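Local coordinates for serine-tRNA ligase (Naegleria fowleri, PDB 6BLJ), which probably catalyses the ATP-dependent attachment of serine to its cognate tRNA in the cytoplasm, as a class II aminoacyl-tRNA synthetase, and binds AMP, at residues A[34-37]-A[38-41]; A[234-238]-A[239-243]; A[359-362]-A[363-367]. One frame throughout, in Å; residues are numbered along the deposited sequence. Where two conformers were deposited one is given.

Interaction 1. Residues A[34-37]-A[38-41]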
ATOM      1  N   PHE A  34      -1.835  24.101  12.673  1.00 33.41           N
ATOM      2  CA  PHE A  34      -3.207  23.823  12.263  1.00 31.52           C
ATOM      3  C   PHE A  34      -3.528  22.351  12.523  1.00 45.02           C
ATOM      4  O   PHE A  34      -4.039  21.633  11.664  1.00 43.09           O
ATOM      5  CB  PHE A  34      -3.434  24.223  10.793  1.00 32.39           C
ATOM      6  CG  PHE A  34      -3.269  25.698  10.563  1.00 39.68           C
ATOM      7  CD1 PHE A  34      -4.359  26.550  10.632  1.00 39.40           C
ATOM      8  CD2 PHE A  34      -2.009  26.242  10.365  1.00 36.28           C
ATOM      9  CE1 PHE A  34      -4.201  27.911  10.461  1.00 40.21           C
ATOM     10  CE2 PHE A  34      -1.839  27.602  10.192  1.00 35.35           C
ATOM     11  CZ  PHE A  34      -2.936  28.441  10.233  1.00 40.29           C
ATOM     12  N   ALA A  35      -3.177  21.895  13.727  1.00 39.95           N
ATOM     13  CA  ALA A  35      -3.350  20.509  14.138  1.00 37.84           C
ATOM     14  C   ALA A  35      -4.344  20.439  15.305  1.00 37.04           C
ATOM     15  O   ALA A  35      -5.010  21.422  15.657  1.00 40.72           O
ATOM     16  CB  ALA A  35      -1.997  19.879  14.492  1.00 43.12           C
ATOM     17  N   ASP A  36      -4.447  19.264  15.907  1.00 38.34           N
ATOM     18  CA  ASP A  36      -5.457  19.030  16.939  1.00 41.58           C
ATOM     19  C   ASP A  36      -4.972  19.643  18.251  1.00 39.50           C
ATOM     20  O   ASP A  36      -4.068  19.112  18.905  1.00 39.97           O
ATOM     21  CB  ASP A  36      -5.725  17.535  17.072  1.00 44.60           C
ATOM     22  CG  ASP A  36      -6.879  17.221  18.012  1.00 46.29           C
ATOM     23  OD1 ASP A  36      -7.482  18.150  18.600  1.00 42.69           O
ATOM     24  OD2 ASP A  36      -7.192  16.022  18.143  1.00 49.81           O
ATOM     25  N   VAL A  37      -5.558  20.786  18.620  1.00 38.72           N
ATOM     26  CA  VAL A  37      -5.176  21.473  19.851  1.00 43.86           C
ATOM     27  C   VAL A  37      -5.622  20.684  21.085  1.00 55.72           C
ATOM     28  O   VAL A  37      -4.983  20.764  22.143  1.00 54.25           O
ATOM     29  CB  VAL A  37      -5.755  22.904  19.859  1.00 45.38           C
ATOM     30  CG1 VAL A  37      -5.367  23.643  21.138  1.00 50.69           C
ATOM     31  CG2 VAL A  37      -5.276  23.685  18.642  1.00 51.65           C
ATOM     32  N   THR A  38      -6.716  19.919  20.981  1.00 55.13           N
ATOM     33  CA  THR A  38      -7.245  19.207  22.143  1.00 54.56           C
ATOM     34  C   THR A  38      -6.305  18.130  22.655  1.00 54.32           C
ATOM     35  O   THR A  38      -6.502  17.646  23.776  1.00 58.04           O
ATOM     36  CB  THR A  38      -8.587  18.540  21.831  1.00 53.99           C
ATOM     37  OG1 THR A  38      -8.364  17.412  20.973  1.00 60.72           O
ATOM     38  CG2 THR A  38      -9.540  19.508  21.157  1.00 51.47           C
ATOM     39  N   LEU A  39      -5.317  17.710  21.859  1.00 45.81           N
ATOM     40  CA  LEU A  39      -4.378  16.705  22.346  1.00 41.99           C
ATOM     41  C   LEU A  39      -3.655  17.176  23.603  1.00 36.72           C
ATOM     42  O   LEU A  39      -3.263  16.354  24.438  1.00 40.22           O
ATOM     43  CB  LEU A  39      -3.358  16.344  21.263  1.00 38.44           C
ATOM     44  CG  LEU A  39      -3.902  15.713  19.979  1.00 51.59           C
ATOM     45  CD1 LEU A  39      -2.775  15.521  18.984  1.00 54.68           C
ATOM     46  CD2 LEU A  39      -4.598  14.394  20.272  1.00 55.86           C
ATOM     47  N   VAL A  40      -3.459  18.483  23.749  1.00 36.60           N
ATOM     48  CA  VAL A  40      -2.739  18.995  24.908  1.00 41.88           C
ATOM     49  C   VAL A  40      -3.533  18.728  26.184  1.00 50.33           C
ATOM     50  O   VAL A  40      -3.011  18.165  27.155  1.00 47.04           O
ATOM     51  CB  VAL A  40      -2.434  20.495  24.718  1.00 43.07           C
ATOM     52  CG1 VAL A  40      -1.719  21.080  25.945  1.00 38.78           C
ATOM     53  CG2 VAL A  40      -1.587  20.709  23.451  1.00 34.69           C
ATOM     54  N   ASP A  41      -4.823  19.078  26.182  1.00 50.86           N
ATOM     55  CA  ASP A  41      -5.650  18.818  27.353  1.00 51.11           C
ATOM     56  C   ASP A  41      -5.833  17.328  27.592  1.00 48.77           C
ATOM     57  O   ASP A  41      -5.910  16.898  28.749  1.00 47.27           O
ATOM     58  CB  ASP A  41      -7.014  19.486  27.202  1.00 53.30           C
ATOM     59  CG  ASP A  41      -6.948  20.984  27.366  1.00 59.04           C
ATOM     60  OD1 ASP A  41      -5.953  21.481  27.935  1.00 59.81           O
ATOM     61  OD2 ASP A  41      -7.904  21.666  26.941  1.00 65.51           O
TER

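Interaction 2. Residues A[234-238]-A[239-243]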
ATOM      1  N   ASP A 234      33.620  16.084  -1.842  1.00 31.13           N
ATOM      2  CA  ASP A 234      34.838  16.844  -1.542  1.00 29.32           C
ATOM      3  C   ASP A 234      34.501  18.139  -0.814  1.00 33.98           C
ATOM      4  O   ASP A 234      35.136  18.491   0.187  1.00 34.94           O
ATOM      5  CB  ASP A 234      35.605  17.150  -2.824  1.00 32.55           C
ATOM      6  CG  ASP A 234      36.339  15.957  -3.353  1.00 52.12           C
ATOM      7  OD1 ASP A 234      36.391  14.938  -2.626  1.00 56.48           O
ATOM      8  OD2 ASP A 234      36.887  16.051  -4.475  1.00 61.65           O
ATOM      9  N   PHE A 235      33.488  18.851  -1.313  1.00 31.07           N
ATOM     10  CA  PHE A 235      33.041  20.111  -0.725  1.00 35.62           C
ATOM     11  C   PHE A 235      32.715  19.946   0.759  1.00 34.94           C
ATOM     12  O   PHE A 235      33.208  20.699   1.606  1.00 34.90           O
ATOM     13  CB  PHE A 235      31.822  20.578  -1.527  1.00 32.62           C
ATOM     14  CG  PHE A 235      31.243  21.907  -1.111  1.00 35.15           C
ATOM     15  CD1 PHE A 235      31.742  23.089  -1.624  1.00 35.47           C
ATOM     16  CD2 PHE A 235      30.144  21.960  -0.270  1.00 33.76           C
ATOM     17  CE1 PHE A 235      31.178  24.303  -1.280  1.00 29.98           C
ATOM     18  CE2 PHE A 235      29.584  23.175   0.083  1.00 34.91           C
ATOM     19  CZ  PHE A 235      30.100  24.343  -0.433  1.00 31.63           C
ATOM     20  N   LEU A 236      31.906  18.942   1.101  1.00 28.79           N
ATOM     21  CA  LEU A 236      31.539  18.768   2.503  1.00 30.43           C
ATOM     22  C   LEU A 236      32.661  18.154   3.336  1.00 33.83           C
ATOM     23  O   LEU A 236      32.799  18.496   4.519  1.00 33.79           O
ATOM     24  CB  LEU A 236      30.272  17.914   2.616  1.00 30.16           C
ATOM     25  CG  LEU A 236      28.966  18.643   2.281  1.00 28.49           C
ATOM     26  CD1 LEU A 236      27.760  17.697   2.403  1.00 25.50           C
ATOM     27  CD2 LEU A 236      28.789  19.877   3.181  1.00 29.41           C
ATOM     28  N   ALA A 237      33.462  17.249   2.758  1.00 32.92           N
ATOM     29  CA  ALA A 237      34.570  16.661   3.509  1.00 34.73           C
ATOM     30  C   ALA A 237      35.542  17.736   3.967  1.00 40.67           C
ATOM     31  O   ALA A 237      36.068  17.676   5.086  1.00 38.89           O
ATOM     32  CB  ALA A 237      35.308  15.613   2.670  1.00 35.91           C
ATOM     33  N   LYS A 238      35.806  18.712   3.105  1.00 35.89           N
ATOM     34  CA  LYS A 238      36.674  19.816   3.472  1.00 41.58           C
ATOM     35  C   LYS A 238      36.071  20.689   4.565  1.00 43.06           C
ATOM     36  O   LYS A 238      36.817  21.366   5.276  1.00 44.37           O
ATOM     37  CB  LYS A 238      37.027  20.618   2.222  1.00 41.19           C
ATOM     38  CG  LYS A 238      38.007  19.837   1.349  1.00 59.57           C
ATOM     39  CD  LYS A 238      38.320  20.466   0.003  1.00 64.57           C
ATOM     40  CE  LYS A 238      39.290  19.556  -0.751  1.00 64.45           C
ATOM     41  NZ  LYS A 238      39.563  19.976  -2.149  1.00 70.06           N
ATOM     42  N   LYS A 239      34.752  20.667   4.749  1.00 43.63           N
ATOM     43  CA  LYS A 239      34.145  21.395   5.858  1.00 40.94           C
ATOM     44  C   LYS A 239      34.012  20.531   7.104  1.00 39.85           C
ATOM     45  O   LYS A 239      33.296  20.907   8.038  1.00 36.07           O
ATOM     46  CB  LYS A 239      32.774  21.948   5.461  1.00 33.62           C
ATOM     47  CG  LYS A 239      32.822  22.936   4.293  1.00 38.73           C
ATOM     48  CD  LYS A 239      31.452  23.526   4.000  1.00 37.95           C
ATOM     49  CE  LYS A 239      31.523  24.539   2.880  1.00 45.53           C
ATOM     50  NZ  LYS A 239      31.989  25.849   3.367  1.00 49.22           N
ATOM     51  N   GLY A 240      34.669  19.375   7.133  1.00 39.40           N
ATOM     52  CA  GLY A 240      34.612  18.508   8.291  1.00 40.92           C
ATOM     53  C   GLY A 240      33.428  17.569   8.334  1.00 43.49           C
ATOM     54  O   GLY A 240      33.156  16.993   9.396  1.00 43.07           O
ATOM     55  N   TYR A 241      32.717  17.383   7.223  1.00 34.00           N
ATOM     56  CA  TYR A 241      31.607  16.436   7.181  1.00 35.55           C
ATOM     57  C   TYR A 241      32.132  15.069   6.752  1.00 34.72           C
ATOM     58  O   TYR A 241      32.692  14.926   5.664  1.00 35.04           O
ATOM     59  CB  TYR A 241      30.498  16.941   6.252  1.00 29.51           C
ATOM     60  CG  TYR A 241      29.699  18.092   6.841  1.00 30.12           C
ATOM     61  CD1 TYR A 241      30.293  19.341   7.063  1.00 34.59           C
ATOM     62  CD2 TYR A 241      28.349  17.945   7.147  1.00 29.91           C
ATOM     63  CE1 TYR A 241      29.567  20.407   7.606  1.00 32.02           C
ATOM     64  CE2 TYR A 241      27.608  19.002   7.681  1.00 33.79           C
ATOM     65  CZ  TYR A 241      28.224  20.233   7.907  1.00 34.85           C
ATOM     66  OH  TYR A 241      27.497  21.277   8.442  1.00 33.59           O
ATOM     67  N   MET A 242      31.958  14.077   7.618  1.00 29.57           N
ATOM     68  CA  MET A 242      32.436  12.720   7.358  0.70 31.85           C
ATOM     69  C   MET A 242      31.632  12.052   6.241  1.00 26.15           C
ATOM     70  O   MET A 242      30.431  11.818   6.396  1.00 26.34           O
ATOM     71  CB  MET A 242      32.345  11.904   8.644  0.70 31.25           C
ATOM     72  CG  MET A 242      32.500  10.424   8.443  0.70 40.68           C
ATOM     73  SD  MET A 242      34.218   9.949   8.294  0.70 51.51           S
ATOM     74  CE  MET A 242      34.433   9.203   9.909  0.70 55.40           C
ATOM     75  N   PRO A 243      32.247  11.725   5.103  1.00 25.22           N
ATOM     76  CA  PRO A 243      31.504  10.979   4.073  1.00 29.70           C
ATOM     77  C   PRO A 243      31.009   9.645   4.619  1.00 24.16           C
ATOM     78  O   PRO A 243      31.727   8.953   5.339  1.00 30.95           O
ATOM     79  CB  PRO A 243      32.536  10.780   2.955  1.00 30.83           C
ATOM     80  CG  PRO A 243      33.563  11.863   3.175  1.00 32.60           C
ATOM     81  CD  PRO A 243      33.613  12.074   4.663  1.00 30.73           C
TER

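Interaction 3. Residues A[359-362]-A[363-367]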
ATOM      1  N   ASN A 359      26.023  26.228   4.042  1.00 30.06           N
ATOM      2  CA  ASN A 359      26.786  25.303   3.207  1.00 28.18           C
ATOM      3  C   ASN A 359      26.111  25.092   1.852  1.00 29.06           C
ATOM      4  O   ASN A 359      26.775  25.085   0.813  1.00 26.68           O
ATOM      5  CB  ASN A 359      26.962  23.958   3.924  1.00 29.82           C
ATOM      6  CG  ASN A 359      27.919  24.039   5.109  1.00 33.84           C
ATOM      7  OD1 ASN A 359      28.735  24.951   5.199  1.00 31.70           O
ATOM      8  ND2 ASN A 359      27.824  23.079   6.011  1.00 29.24           N
ATOM      9  N   SER A 360      24.791  24.882   1.846  1.00 23.33           N
ATOM     10  CA  SER A 360      24.095  24.652   0.586  1.00 24.31           C
ATOM     11  C   SER A 360      24.126  25.896  -0.289  1.00 28.86           C
ATOM     12  O   SER A 360      24.323  25.801  -1.506  1.00 28.84           O
ATOM     13  CB  SER A 360      22.655  24.200   0.857  1.00 27.44           C
ATOM     14  OG  SER A 360      22.657  22.954   1.547  1.00 29.04           O
ATOM     15  N   GLU A 361      23.940  27.069   0.319  1.00 26.64           N
ATOM     16  CA  GLU A 361      24.048  28.328  -0.413  1.00 32.07           C
ATOM     17  C   GLU A 361      25.424  28.483  -1.053  1.00 31.27           C
ATOM     18  O   GLU A 361      25.528  28.835  -2.232  1.00 31.31           O
ATOM     19  CB  GLU A 361      23.774  29.505   0.519  1.00 27.82           C
ATOM     20  CG  GLU A 361      22.322  29.663   0.934  1.00 28.32           C
ATOM     21  CD  GLU A 361      22.097  31.004   1.586  1.00 34.09           C
ATOM     22  OE1 GLU A 361      22.161  32.016   0.861  1.00 32.81           O
ATOM     23  OE2 GLU A 361      21.885  31.051   2.816  1.00 34.07           O
ATOM     24  N   ALA A 362      26.496  28.250  -0.280  1.00 29.94           N
ATOM     25  CA  ALA A 362      27.839  28.326  -0.860  1.00 33.92           C
ATOM     26  C   ALA A 362      28.000  27.315  -1.990  1.00 30.81           C
ATOM     27  O   ALA A 362      28.676  27.584  -2.991  1.00 27.10           O
ATOM     28  CB  ALA A 362      28.905  28.097   0.215  1.00 27.98           C
ATOM     29  N   PHE A 363      27.375  26.142  -1.859  1.00 29.10           N
ATOM     30  CA  PHE A 363      27.476  25.147  -2.920  1.00 27.13           C
ATOM     31  C   PHE A 363      26.876  25.670  -4.222  1.00 28.64           C
ATOM     32  O   PHE A 363      27.521  25.622  -5.276  1.00 26.08           O
ATOM     33  CB  PHE A 363      26.803  23.844  -2.491  1.00 24.90           C
ATOM     34  CG  PHE A 363      26.987  22.708  -3.480  1.00 27.98           C
ATOM     35  CD1 PHE A 363      28.202  22.053  -3.586  1.00 28.55           C
ATOM     36  CD2 PHE A 363      25.938  22.291  -4.288  1.00 30.68           C
ATOM     37  CE1 PHE A 363      28.367  20.998  -4.480  1.00 27.65           C
ATOM     38  CE2 PHE A 363      26.100  21.238  -5.185  1.00 34.84           C
ATOM     39  CZ  PHE A 363      27.325  20.601  -5.285  1.00 25.63           C
ATOM     40  N   TYR A 364      25.636  26.179  -4.168  1.00 25.83           N
ATOM     41  CA  TYR A 364      24.983  26.636  -5.394  1.00 26.28           C
ATOM     42  C   TYR A 364      25.586  27.934  -5.919  1.00 23.48           C
ATOM     43  O   TYR A 364      25.627  28.139  -7.143  1.00 23.58           O
ATOM     44  CB  TYR A 364      23.466  26.746  -5.182  1.00 24.95           C
ATOM     45  CG  TYR A 364      22.915  25.345  -5.061  1.00 24.87           C
ATOM     46  CD1 TYR A 364      22.765  24.548  -6.200  1.00 24.50           C
ATOM     47  CD2 TYR A 364      22.659  24.773  -3.814  1.00 24.00           C
ATOM     48  CE1 TYR A 364      22.342  23.233  -6.111  1.00 22.39           C
ATOM     49  CE2 TYR A 364      22.205  23.444  -3.714  1.00 27.14           C
ATOM     50  CZ  TYR A 364      22.056  22.690  -4.870  1.00 23.63           C
ATOM     51  OH  TYR A 364      21.630  21.393  -4.814  1.00 30.09           O
ATOM     52  N   GLN A 365      26.062  28.817  -5.039  1.00 24.20           N
ATOM     53  CA  GLN A 365      26.838  29.943  -5.545  1.00 29.13           C
ATOM     54  C   GLN A 365      28.055  29.452  -6.326  1.00 30.91           C
ATOM     55  O   GLN A 365      28.380  30.004  -7.378  1.00 30.80           O
ATOM     56  CB  GLN A 365      27.277  30.872  -4.411  1.00 27.48           C
ATOM     57  CG  GLN A 365      26.148  31.638  -3.746  1.00 29.56           C
ATOM     58  CD  GLN A 365      26.601  32.241  -2.428  1.00 39.73           C
ATOM     59  OE1 GLN A 365      27.781  32.504  -2.247  1.00 44.61           O
ATOM     60  NE2 GLN A 365      25.670  32.437  -1.499  1.00 31.72           N
ATOM     61  N   SER A 366      28.745  28.419  -5.828  1.00 32.01           N
ATOM     62  CA  SER A 366      29.926  27.949  -6.551  1.00 36.16           C
ATOM     63  C   SER A 366      29.544  27.386  -7.917  1.00 31.52           C
ATOM     64  O   SER A 366      30.360  27.401  -8.840  1.00 28.30           O
ATOM     65  CB  SER A 366      30.701  26.896  -5.749  1.00 36.13           C
ATOM     66  OG  SER A 366      30.065  25.619  -5.797  1.00 31.45           O
ATOM     67  N   LEU A 367      28.315  26.884  -8.065  1.00 33.04           N
ATOM     68  CA  LEU A 367      27.831  26.381  -9.345  1.00 29.31           C
ATOM     69  C   LEU A 367      27.254  27.472 -10.240  1.00 32.08           C
ATOM     70  O   LEU A 367      26.894  27.178 -11.382  1.00 30.45           O
ATOM     71  CB  LEU A 367      26.761  25.296  -9.122  1.00 22.92           C
ATOM     72  CG  LEU A 367      27.291  23.971  -8.563  1.00 27.76           C
ATOM     73  CD1 LEU A 367      26.142  23.125  -8.091  1.00 27.29           C
ATOM     74  CD2 LEU A 367      28.091  23.223  -9.640  1.00 28.51           C
TER

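Interaction 1. Residues A[34-37]-A[38-41]
D36 and T38 meet through the ends of their side chains, the carboxylate of one against the hydroxyl of the other. T38 OG1 donates to D36 OD1 at 2.6 Å, a short bond that reaches the oxygen on its syn side but 30° out of the carboxylate plane. The two side chains run obliquely across each other, and their torsions explain the meeting. D36 carries CG trans to its own amide nitrogen (chi1 -173°), which sets the carboxylate beside its carbonyl carbon, while the T38 torsion (chi1 72°) holds OG1 between backbone N and carbonyl carbon, within bonding distance of D36 OD1. The same OD1 takes a second, weaker bond from the backbone, T38 N, at 3.1 Å. OD1 is thus gripped chiefly by the hydroxyl, with the amide adding a weak second bond.

This is helix capping at the entrance to helix 38-76, the first long helix of the seryl-tRNA synthetase N-terminal domain, of the tRNA-binding arm clan. The chain arrives from helix 23-32, which closes at F34 with a Schellman motif, and D36 stands just before the turn that opens the next helix. A negative charge at that place would be expected to interact well with the positive end of the helix dipole. L39 approaches D36 at about a right angle: its CD2 lies 3.7 Å from OD2, and its CG is 3.9 Å from D36 CB. The first turn is also drawn together by V40 N bonding to V37 O at 3.2 Å, and more weakly by L39 N on D36 O. V40 turns its side chain onto helix 23-32, touching I26 and R27, and D36 packs against L325 of the second subunit.

Interaction 2. Residues A[234-238]-A[239-243]
K239 lies along the end of helix 220-238, where a Schellman motif stops the helix and turns the chain toward strand 242-245 of the class II synthetase core. G240, with positive phi, is its C-prime residue: Y241 N bonds to L236 O at 2.9 Å, and G240 N bonds to A237 O at 3.0 Å. Starting from the backbone, K239 CB rests 3.6 Å from L236 O, and CG moves on to the carbonyl of F235, 3.5 Å from its O. CD continues past that oxygen at a longer distance. CE then reaches the F235 ring, lying over one face 4.0 Å from the centroid in a CH-pi contact, before the chain bends at chi4 (-81°) to NZ. F363, on helix 348-366, meets the same ring edge-to-face.

Beyond the glycine, Y241 folds back on L236, their CB atoms packed together, and its hydroxyl is hydrogen-bonded to E355 on helix 348-366. P243 packs on V222 of the third subunit. A237 CA also points its hydrogen at Y241 O, 3.3 Å away. Over one face of the Y241 ring stands L236 CD2, 14° off the normal and 4.3 Å from the centroid.

Interaction 3. Residues A[359-362]-A[363-367]
With CG opposite the carbonyl carbon (chi1 -70°), Y364 brings CD2 within 3.0 Å of S360 O, one turn earlier in the helix; F363, its CG opposite the amide nitrogen (chi1 -174°), sends its ring elsewhere. The F363 side chain meets the preceding turn near its root: CB is 3.3 Å from S360 O, while the ring leads away. The two rings still meet each other, with F363 CD2 3.8 Å above the plane of the Y364 ring and over its centre, and Y364 CZ at the edge of the F363 ring.

Q365 runs extended alongside the preceding turn, its CG 3.2 Å from E361 O. Its NE2 comes near E361 CB before hydrogen-bonding to Y371, which E361 OE1 also engages; E361 OE2 forms a salt bridge with R171. These residues form the last turns of helix 348-366, which packs against the largely antiparallel sheet of the class II synthetase core. Backbone i to i+4 bonds join the two segments, among them Q365 N to E361 O at 2.9 Å. S360 OG and Y364 OH turn to strand 436-447, bonding to the main-chain oxygens of T444 and L445, and the Y364 side chain lies about 6 Å from the bound AMP.

At the C-terminal end, S366 OG reaches back to F363 O at 2.6 Å, 19° from the carbonyl plane. That carbonyl also accepts from L367 N, and OG is bonded as well to Y231 OH.

Read from the N terminus, the three contacts follow in series: each spans one continuous piece of chain, and none encloses or crosses another. Interaction 1 marks the passage from helix 23-32 into helix 38-76 in the N-terminal domain, about 41 Å from interaction 2 and 40 Å from interaction 3, centre to centre. Interaction 2 closes the end of helix 220-238 as the chain enters the core sheet at strand 242-245, and interaction 3 lies near the end of helix 348-366. The last two touch: K239 CD is 3.3 Å from N359 OD1, and F235 CZ is 3.6 Å from F363 N. The two helices are thereby packed together beside the sheet.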